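NalD (Pseudomonas aeruginosa PAO1, PDB 5DAJ) represses, as a secondary TetR-family regulator, expression of the MexAB-OprM multidrug efflux pump, a repression relieved when the repressor itself binds novobiocin. Local coordinates at residues Thr11-Leu16 against Ala46-Phe51; Ala19-Phe23 against Leu57-Met61; Met61-Val65 against Lys104-Leu109. All coordinates share one frame. Residue numbers count along the deposited sequence, not the author numbering.

Contact 1: residues Thr11-Leu16 against Ala46-Phe51; sequences TRTAIL and AVYWHF
This contact belongs to the three-helix DNA-binding domain of TetR-family repressors: Thr-11 to Leu-16, on helix 6-26, packs against Ala-46 to Phe-51, the end of helix 44-51 and of the predicted helix-turn-helix. Both segments are alpha-helical, with Phe-51 relaxing to phi/psi -125/-4°. Their axes approach to 10.6 Å and cross at -105°. In register, Arg-12 CA lies 6.9 Å from His-50 CA, and Ile-15 CA 7.1 Å from Val-47 CA.

Apolar packing centres on Ile-15 (chi1 m, chi2 t), a knob in the hole formed by Ala-46, Val-47, His-50 and Phe-51. Ile-15 CD1 lies 3.9 Å from Val-47 CG2, and Ile-15 CG2 3.5 Å from Phe-51 CE2. Phe-51 (chi1 m) also brings CZ within 3.7 Å of Leu-16 CG.

Arg-12 touches both rings. Its CG makes a CH-pi contact over the His-50 face, 4.2 Å from the ring centroid. With chi3 p, the guanidinium, salt-bridged to Glu-60, has one face over Phe-51 CZ, and Arg-12 NH1 ends 3.4 Å from Phe-51 CE1.

Contact 2: residues Ala19-Phe23 against Leu57-Met61; sequences AEELF and LFNEM
Residues Ala-19 to Phe-23 of helix 6-26 and Leu-57 to Met-61 of helix 54-63 are regular alpha-helix throughout, with Phe-23 N to Ala-19 O at 2.7 Å and Met-61 N to Leu-57 O at 3.0 Å. The short axes pass 11.6 Å apart at a crossing angle of -106°; the nearest CA pairs are Glu-20 CA/Met-61 CA at 7.7 Å and Ala-19 CA/Phe-58 CA at 8.4 Å. This wide separation is bridged mainly by the long side chains of Met-61 and Leu-57 and the ring of Phe-23, together with the short Ala-19.

Met-61, modelled as selenomethionine, is extended through chi1 and chi2 (both t) and turns at chi3 (m, -82°). Its terminal CE thus reaches the other helix, lying 3.4 Å from Ala-19 CB and 3.2 Å from Glu-20 N. The small Ala-19 leaves space for this tip and for Leu-57 (chi1 t, chi2 t), whose CD2 is 3.7 Å from Ala-19 CB.

Phe-23 adopts chi1 m with chi2 -18°. Met-61 SE lies 5.2 Å from its ring centroid and 78° off the normal, a Met-aromatic contact at the ring edge. Phe-58, with chi1 t, presents its own ring edge: Phe-23 CE2 to Phe-58 CD1 is 4.0 Å.

The contact is entirely buried and joins helix 6-26 to helix 54-63 in the TetR fold. Helix 33-40 adjoins it through Ile-36 and Leu-33, while helix 103-114 touches both phenylalanines through Ile-111.

Contact 3: residues Met61-Val65 against Lys104-Leu109; sequences MLNQV and KKRRIL
Part of the junction between the DNA-binding and C-terminal regions of this TetR-type repressor is formed here by Met-61 to Val-65, in continuation of helix 54-63, against helical Lys-104 to Leu-109. Val-65 departs from helical angles (phi/psi -119/-7°), and the backbones come close: the CA atoms of Val-65 and Lys-105 are 5.7 Å apart, those of Leu-62 and Ile-108 6.8 Å.

Lys-104 opens the helical side with chi1 to chi3 all t, so that its CE lies 3.8 Å from Gln-64 OE1; its NZ is salt-bridged to Glu-20. Lys-105 contributes backbone and aliphatic surface, with CA 3.6 Å from Val-65 CG2 and CG 3.8 Å from Val-65 CG1.

One turn after Lys-104, Ile-108 (chi1 m, chi2 t) points into the opposing segment. Its CD1 contacts Met-61 CG at 4.0 Å, Val-65 CG2 at 3.9 Å and Gln-64 NE2 at 3.7 Å, while its CG2 meets Leu-62 CD2 at 3.7 Å. Gln-64 NE2 is itself hydrogen-bonded to Met-61 O (3.1 Å), folding that side chain back onto its own backbone. Leu-109 closes the run more loosely, its CG 4.5 Å from Val-65 CG1.

Helix 6-26 adjoins the contact through Leu-16, Leu-17 and Ala-19, and helix 159-179 packs on Lys-105 and Leu-109 through Phe-174.

The three contacts run from the DNA-binding end inward, their centres about 22, 14 and 8 Å from the centre of the chain. Burial does not follow that order: contact 2 is wholly buried, whereas contacts 1 and 3 each mix buried with partly exposed residues. Helix 6-26 serves contacts 1 and 2; helix 54-63 serves contacts 2 and 3, which share Met-61. Chemistry shifts from mixed aliphatic, aromatic and arginine packing in contact 1, through methionine, leucine and phenylalanine packing in contact 2, to mainly aliphatic packing in contact 3. Arg-12 NH2 to Glu-60 OE1 (3.1 Å) is a salt bridge within the DNA-binding region; Glu-20 OE2 to Arg-107 NE (2.7 Å) joins it to the C-terminal region.

Contact 1: residues Thr11-Leu16 against Ala46-Phe51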
loop_
_atom_site.group_PDB
_atom_site.type_symbol
_atom_site.label_atom_id
_atom_site.label_comp_id
_atom_site.label_asym_id
_atom_site.label_seq_id
_atom_site.Cartn_x
_atom_site.Cartn_y
_atom_site.Cartn_z
ATOM N N THR A 11 -0.922 31.854 -8.507
ATOM C CA THR A 11 -2.240 31.262 -8.766
ATOM C C THR A 11 -2.186 29.729 -8.808
ATOM O O THR A 11 -3.073 29.057 -8.277
ATOM C CB THR A 11 -2.839 31.759 -10.106
ATOM O OG1 THR A 11 -2.736 33.188 -10.185
ATOM C CG2 THR A 11 -4.297 31.365 -10.229
ATOM N N ARG A 12 -1.135 29.190 -9.422
ATOM C CA ARG A 12 -0.912 27.732 -9.460
ATOM C C ARG A 12 -0.795 27.123 -8.056
ATOM O O ARG A 12 -1.432 26.104 -7.750
ATOM C CB ARG A 12 0.353 27.390 -10.261
ATOM C CG ARG A 12 0.127 27.186 -11.742
ATOM C CD ARG A 12 1.420 27.014 -12.509
ATOM N NE ARG A 12 2.166 25.849 -12.015
ATOM C CZ ARG A 12 1.965 24.576 -12.391
ATOM N NH1 ARG A 12 1.040 24.256 -13.304
ATOM N NH2 ARG A 12 2.706 23.597 -11.855
ATOM N N THR A 13 0.052 27.727 -7.229
ATOM C CA THR A 13 0.274 27.251 -5.852
ATOM C C THR A 13 -1.022 27.292 -5.041
ATOM O O THR A 13 -1.326 26.343 -4.304
ATOM C CB THR A 13 1.343 28.084 -5.121
ATOM O OG1 THR A 13 2.515 28.187 -5.939
ATOM C CG2 THR A 13 1.723 27.437 -3.790
ATOM N N ALA A 14 -1.757 28.396 -5.173
ATOM C CA ALA A 14 -3.038 28.587 -4.475
ATOM C C ALA A 14 -4.020 27.472 -4.798
ATOM O O ALA A 14 -4.630 26.889 -3.898
ATOM C CB ALA A 14 -3.647 29.922 -4.852
ATOM N N ILE A 15 -4.127 27.164 -6.085
ATOM C CA ILE A 15 -4.967 26.062 -6.576
ATOM C C ILE A 15 -4.543 24.702 -5.983
ATOM O O ILE A 15 -5.399 23.925 -5.542
ATOM C CB ILE A 15 -4.972 25.992 -8.132
ATOM C CG1 ILE A 15 -5.753 27.183 -8.705
ATOM C CG2 ILE A 15 -5.592 24.691 -8.631
ATOM C CD1 ILE A 15 -5.597 27.376 -10.200
ATOM N N LEU A 16 -3.240 24.417 -6.001
ATOM C CA LEU A 16 -2.715 23.140 -5.490
ATOM C C LEU A 16 -2.936 22.975 -3.996
ATOM O O LEU A 16 -3.234 21.864 -3.523
ATOM C CB LEU A 16 -1.223 22.951 -5.834
ATOM C CG LEU A 16 -0.925 22.756 -7.325
ATOM C CD1 LEU A 16 0.581 22.767 -7.565
ATOM C CD2 LEU A 16 -1.527 21.461 -7.863
ATOM N N ALA A 46 -9.696 29.260 -14.907
ATOM C CA ALA A 46 -8.272 29.351 -14.517
ATOM C C ALA A 46 -7.668 27.997 -14.125
ATOM O O ALA A 46 -6.504 27.709 -14.437
ATOM C CB ALA A 46 -8.097 30.344 -13.381
ATOM N N VAL A 47 -8.452 27.185 -13.425
ATOM C CA VAL A 47 -8.013 25.831 -13.016
ATOM C C VAL A 47 -7.782 24.956 -14.243
ATOM O O VAL A 47 -6.692 24.394 -14.432
ATOM C CB VAL A 47 -9.041 25.144 -12.096
ATOM C CG1 VAL A 47 -8.676 23.682 -11.869
ATOM C CG2 VAL A 47 -9.139 25.869 -10.763
ATOM N N TYR A 48 -8.814 24.871 -15.076
ATOM C CA TYR A 48 -8.726 24.203 -16.382
ATOM C C TYR A 48 -7.563 24.738 -17.244
ATOM O O TYR A 48 -6.853 23.966 -17.891
ATOM C CB TYR A 48 -10.060 24.293 -17.122
ATOM C CG TYR A 48 -11.048 23.206 -16.751
ATOM C CD1 TYR A 48 -10.947 21.933 -17.302
ATOM C CD2 TYR A 48 -12.104 23.465 -15.874
ATOM C CE1 TYR A 48 -11.855 20.941 -16.980
ATOM C CE2 TYR A 48 -13.026 22.486 -15.548
ATOM C CZ TYR A 48 -12.904 21.224 -16.112
ATOM O OH TYR A 48 -13.839 20.256 -15.805
ATOM N N TRP A 49 -7.332 26.033 -17.168
ATOM C CA TRP A 49 -6.275 26.707 -17.875
ATOM C C TRP A 49 -4.873 26.288 -17.457
ATOM O O TRP A 49 -4.018 26.058 -18.272
ATOM C CB TRP A 49 -6.460 28.196 -17.666
ATOM C CG TRP A 49 -5.561 29.023 -18.451
ATOM C CD1 TRP A 49 -4.554 29.755 -17.988
ATOM C CD2 TRP A 49 -5.588 29.228 -19.855
ATOM N NE1 TRP A 49 -3.920 30.393 -18.996
ATOM C CE2 TRP A 49 -4.542 30.078 -20.165
ATOM C CE3 TRP A 49 -6.383 28.755 -20.884
ATOM C CZ2 TRP A 49 -4.277 30.478 -21.444
ATOM C CZ3 TRP A 49 -6.115 29.154 -22.142
ATOM C CH2 TRP A 49 -5.071 29.997 -22.417
ATOM N N HIS A 50 -4.644 26.202 -16.163
ATOM C CA HIS A 50 -3.350 25.802 -15.590
ATOM C C HIS A 50 -3.080 24.304 -15.546
ATOM O O HIS A 50 -1.916 23.880 -15.621
ATOM C CB HIS A 50 -3.197 26.377 -14.179
ATOM C CG HIS A 50 -3.003 27.855 -14.181
ATOM N ND1 HIS A 50 -1.925 28.444 -14.807
ATOM C CD2 HIS A 50 -3.749 28.863 -13.677
ATOM C CE1 HIS A 50 -2.000 29.753 -14.656
ATOM N NE2 HIS A 50 -3.102 30.035 -13.982
ATOM N N PHE A 51 -4.133 23.514 -15.368
ATOM C CA PHE A 51 -3.978 22.073 -15.099
ATOM C C PHE A 51 -4.716 21.122 -16.029
ATOM O O PHE A 51 -4.557 19.917 -15.897
ATOM C CB PHE A 51 -4.355 21.786 -13.641
ATOM C CG PHE A 51 -3.449 22.456 -12.652
ATOM C CD1 PHE A 51 -2.145 21.985 -12.455
ATOM C CD2 PHE A 51 -3.879 23.561 -11.934
ATOM C CE1 PHE A 51 -1.300 22.595 -11.547
ATOM C CE2 PHE A 51 -3.031 24.179 -11.024
ATOM C CZ PHE A 51 -1.741 23.696 -10.833
#

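Contact 2: residues Ala19-Phe23 against Leu57-Met61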
loop_
_atom_site.group_PDB
_atom_site.type_symbol
_atom_site.label_atom_id
_atom_site.label_comp_id
_atom_site.label_asym_id
_atom_site.label_seq_id
_atom_site.Cartn_x
_atom_site.Cartn_y
_atom_site.Cartn_z
ATOM N N ALA A 19 -6.707 22.258 -3.511
ATOM C CA ALA A 19 -6.931 20.861 -3.889
ATOM C C ALA A 19 -6.390 19.869 -2.848
ATOM O O ALA A 19 -7.025 18.846 -2.558
ATOM C CB ALA A 19 -6.302 20.577 -5.245
ATOM N N GLU A 20 -5.195 20.161 -2.329
ATOM C CA GLU A 20 -4.553 19.333 -1.292
ATOM C C GLU A 20 -5.479 19.203 -0.085
ATOM O O GLU A 20 -5.766 18.098 0.364
ATOM C CB GLU A 20 -3.203 19.929 -0.883
ATOM C CG GLU A 20 -2.425 19.148 0.170
ATOM C CD GLU A 20 -1.164 19.868 0.626
ATOM O OE1 GLU A 20 -0.495 20.516 -0.202
ATOM O OE2 GLU A 20 -0.833 19.777 1.829
ATOM N N GLU A 21 -5.977 20.334 0.398
ATOM C CA GLU A 21 -6.912 20.360 1.540
ATOM C C GLU A 21 -8.231 19.625 1.231
ATOM O O GLU A 21 -8.707 18.820 2.044
ATOM C CB GLU A 21 -7.170 21.825 1.946
ATOM C CG GLU A 21 -8.074 22.154 3.076
ATOM C CD GLU A 21 -8.802 23.480 2.885
ATOM O OE1 GLU A 21 -9.980 23.544 2.422
ATOM O OE2 GLU A 21 -8.153 24.486 3.178
ATOM N N LEU A 22 -8.793 19.880 0.051
ATOM C CA LEU A 22 -10.069 19.254 -0.356
ATOM C C LEU A 22 -9.957 17.744 -0.563
ATOM O O LEU A 22 -10.770 16.987 -0.024
ATOM C CB LEU A 22 -10.657 19.898 -1.614
ATOM C CG LEU A 22 -11.649 21.030 -1.339
ATOM C CD1 LEU A 22 -10.924 22.348 -1.146
ATOM C CD2 LEU A 22 -12.650 21.145 -2.472
ATOM N N PHE A 23 -8.966 17.323 -1.348
ATOM C CA PHE A 23 -8.690 15.894 -1.565
ATOM C C PHE A 23 -8.537 15.172 -0.236
ATOM O O PHE A 23 -9.110 14.097 -0.034
ATOM C CB PHE A 23 -7.401 15.667 -2.371
ATOM C CG PHE A 23 -7.484 16.043 -3.826
ATOM C CD1 PHE A 23 -8.702 16.216 -4.491
ATOM C CD2 PHE A 23 -6.313 16.180 -4.555
ATOM C CE1 PHE A 23 -8.736 16.543 -5.831
ATOM C CE2 PHE A 23 -6.342 16.512 -5.903
ATOM C CZ PHE A 23 -7.554 16.689 -6.542
ATOM N N LEU A 57 -3.647 17.635 -12.664
ATOM C CA LEU A 57 -3.576 18.432 -11.434
ATOM C C LEU A 57 -2.979 17.590 -10.312
ATOM O O LEU A 57 -2.001 17.974 -9.672
ATOM C CB LEU A 57 -4.964 18.931 -11.028
ATOM C CG LEU A 57 -5.003 20.013 -9.947
ATOM C CD1 LEU A 57 -6.257 20.860 -10.082
ATOM C CD2 LEU A 57 -4.931 19.439 -8.537
ATOM N N PHE A 58 -3.572 16.420 -10.114
ATOM C CA PHE A 58 -3.127 15.452 -9.106
ATOM C C PHE A 58 -1.648 15.097 -9.273
ATOM O O PHE A 58 -0.917 14.981 -8.301
ATOM C CB PHE A 58 -3.985 14.192 -9.201
ATOM C CG PHE A 58 -3.671 13.155 -8.166
ATOM C CD1 PHE A 58 -4.043 13.340 -6.862
ATOM C CD2 PHE A 58 -3.015 11.997 -8.508
ATOM C CE1 PHE A 58 -3.773 12.375 -5.907
ATOM C CE2 PHE A 58 -2.734 11.031 -7.559
ATOM C CZ PHE A 58 -3.119 11.224 -6.249
ATOM N N ASN A 59 -1.230 14.937 -10.519
ATOM C CA ASN A 59 0.151 14.600 -10.850
ATOM C C ASN A 59 1.144 15.726 -10.537
ATOM O O ASN A 59 2.245 15.473 -10.029
ATOM C CB ASN A 59 0.255 14.223 -12.329
ATOM C CG ASN A 59 1.188 13.060 -12.566
ATOM O OD1 ASN A 59 2.099 13.150 -13.360
ATOM N ND2 ASN A 59 0.971 11.958 -11.863
ATOM N N GLU A 60 0.755 16.954 -10.874
ATOM C CA GLU A 60 1.536 18.148 -10.543
ATOM C C GLU A 60 1.681 18.292 -9.036
ATOM O O GLU A 60 2.725 18.724 -8.547
ATOM C CB GLU A 60 0.876 19.408 -11.117
ATOM C CG GLU A 60 0.970 19.528 -12.629
ATOM C CD GLU A 60 2.399 19.672 -13.125
ATOM O OE1 GLU A 60 3.090 20.631 -12.712
ATOM O OE2 GLU A 60 2.833 18.797 -13.913
HETATM N N MSE A 61 0.636 17.908 -8.312
HETATM C CA MSE A 61 0.648 17.945 -6.852
HETATM C C MSE A 61 1.682 16.981 -6.318
HETATM O O MSE A 61 2.534 17.347 -5.513
HETATM C CB MSE A 61 -0.738 17.621 -6.290
HETATM C CG MSE A 61 -0.812 17.790 -4.775
HETATM SE SE MSE A 61 -2.547 17.134 -4.123
HETATM C CE MSE A 61 -3.422 18.807 -4.608
#

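Contact 3: residues Met61-Val65 against Lys104-Leu109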
loop_
_atom_site.group_PDB
_atom_site.type_symbol
_atom_site.label_atom_id
_atom_site.label_comp_id
_atom_site.label_asym_id
_atom_site.label_seq_id
_atom_site.Cartn_x
_atom_site.Cartn_y
_atom_site.Cartn_z
HETATM N N MSE A 61 0.636 17.908 -8.312
HETATM C CA MSE A 61 0.648 17.945 -6.852
HETATM C C MSE A 61 1.682 16.981 -6.318
HETATM O O MSE A 61 2.534 17.347 -5.513
HETATM C CB MSE A 61 -0.738 17.621 -6.290
HETATM C CG MSE A 61 -0.812 17.790 -4.775
HETATM SE SE MSE A 61 -2.547 17.134 -4.123
HETATM C CE MSE A 61 -3.422 18.807 -4.608
ATOM N N LEU A 62 1.658 15.751 -6.792
ATOM C CA LEU A 62 2.616 14.747 -6.375
ATOM C C LEU A 62 4.043 15.118 -6.673
ATOM O O LEU A 62 4.923 14.838 -5.927
ATOM C CB LEU A 62 2.312 13.440 -7.042
ATOM C CG LEU A 62 1.018 12.808 -6.603
ATOM C CD1 LEU A 62 0.635 11.737 -7.584
ATOM C CD2 LEU A 62 1.190 12.208 -5.239
ATOM N N ASN A 63 4.263 15.741 -7.793
ATOM C CA ASN A 63 5.595 16.222 -8.193
ATOM C C ASN A 63 6.258 17.136 -7.177
ATOM O O ASN A 63 7.482 17.126 -7.060
ATOM C CB ASN A 63 5.527 16.977 -9.522
ATOM C CG ASN A 63 5.491 16.071 -10.719
ATOM O OD1 ASN A 63 5.587 14.844 -10.609
ATOM N ND2 ASN A 63 5.349 16.680 -11.894
ATOM N N GLN A 64 5.449 17.911 -6.451
ATOM C CA GLN A 64 5.942 18.782 -5.366
ATOM C C GLN A 64 6.728 18.005 -4.295
ATOM O O GLN A 64 7.535 18.583 -3.573
ATOM C CB GLN A 64 4.778 19.508 -4.669
ATOM C CG GLN A 64 3.942 20.453 -5.538
ATOM C CD GLN A 64 2.721 21.020 -4.814
ATOM O OE1 GLN A 64 2.582 22.233 -4.651
ATOM N NE2 GLN A 64 1.830 20.139 -4.375
ATOM N N VAL A 65 6.476 16.700 -4.215
ATOM C CA VAL A 65 6.934 15.811 -3.136
ATOM C C VAL A 65 7.858 14.648 -3.574
ATOM O O VAL A 65 8.450 13.966 -2.731
ATOM C CB VAL A 65 5.668 15.325 -2.372
ATOM C CG1 VAL A 65 5.688 13.840 -1.985
ATOM C CG2 VAL A 65 5.436 16.229 -1.173
ATOM N N LYS A 104 3.840 18.482 4.540
ATOM C CA LYS A 104 3.332 18.543 3.161
ATOM C C LYS A 104 3.392 17.158 2.503
ATOM O O LYS A 104 2.407 16.712 1.895
ATOM C CB LYS A 104 4.093 19.535 2.272
ATOM C CG LYS A 104 3.294 19.937 1.036
ATOM C CD LYS A 104 4.059 20.861 0.091
ATOM C CE LYS A 104 3.164 21.457 -1.008
ATOM N NZ LYS A 104 2.076 22.358 -0.533
ATOM N N LYS A 105 4.549 16.498 2.643
ATOM C CA LYS A 105 4.762 15.128 2.144
ATOM C C LYS A 105 3.735 14.168 2.732
ATOM O O LYS A 105 3.112 13.389 2.016
ATOM C CB LYS A 105 6.175 14.621 2.483
ATOM C CG LYS A 105 6.667 13.413 1.670
ATOM C CD LYS A 105 7.932 12.800 2.296
ATOM C CE LYS A 105 8.977 12.351 1.285
ATOM N NZ LYS A 105 8.758 10.953 0.821
ATOM N N ARG A 106 3.580 14.238 4.049
ATOM C CA ARG A 106 2.639 13.382 4.770
ATOM C C ARG A 106 1.228 13.578 4.213
ATOM O O ARG A 106 0.578 12.602 3.851
ATOM C CB ARG A 106 2.667 13.669 6.273
ATOM C CG ARG A 106 1.836 12.710 7.121
ATOM C CD ARG A 106 1.623 13.250 8.522
ATOM N NE ARG A 106 2.833 13.889 9.063
ATOM C CZ ARG A 106 2.912 15.120 9.582
ATOM N NH1 ARG A 106 1.842 15.909 9.702
ATOM N NH2 ARG A 106 4.089 15.562 10.015
ATOM N N ARG A 107 0.793 14.832 4.119
ATOM C CA ARG A 107 -0.553 15.165 3.626
ATOM C C ARG A 107 -0.816 14.620 2.210
ATOM O O ARG A 107 -1.817 13.939 1.974
ATOM C CB ARG A 107 -0.799 16.681 3.662
ATOM C CG ARG A 107 -0.913 17.257 5.071
ATOM C CD ARG A 107 -0.899 18.789 5.098
ATOM N NE ARG A 107 -1.926 19.386 4.240
ATOM C CZ ARG A 107 -3.191 19.643 4.585
ATOM N NH1 ARG A 107 -3.653 19.384 5.803
ATOM N NH2 ARG A 107 -4.020 20.174 3.692
ATOM N N ILE A 108 0.106 14.899 1.298
ATOM C CA ILE A 108 -0.032 14.492 -0.100
ATOM C C ILE A 108 0.021 12.967 -0.274
ATOM O O ILE A 108 -0.737 12.407 -1.068
ATOM C CB ILE A 108 1.021 15.185 -0.997
ATOM C CG1 ILE A 108 0.669 16.673 -1.138
ATOM C CG2 ILE A 108 1.079 14.542 -2.380
ATOM C CD1 ILE A 108 1.764 17.531 -1.729
ATOM N N LEU A 109 0.917 12.302 0.447
ATOM C CA LEU A 109 1.008 10.836 0.376
ATOM C C LEU A 109 -0.194 10.147 1.006
ATOM O O LEU A 109 -0.602 9.085 0.531
ATOM C CB LEU A 109 2.299 10.302 0.995
ATOM C CG LEU A 109 3.566 10.593 0.202
ATOM C CD1 LEU A 109 4.744 10.025 0.961
ATOM C CD2 LEU A 109 3.549 10.011 -1.197
#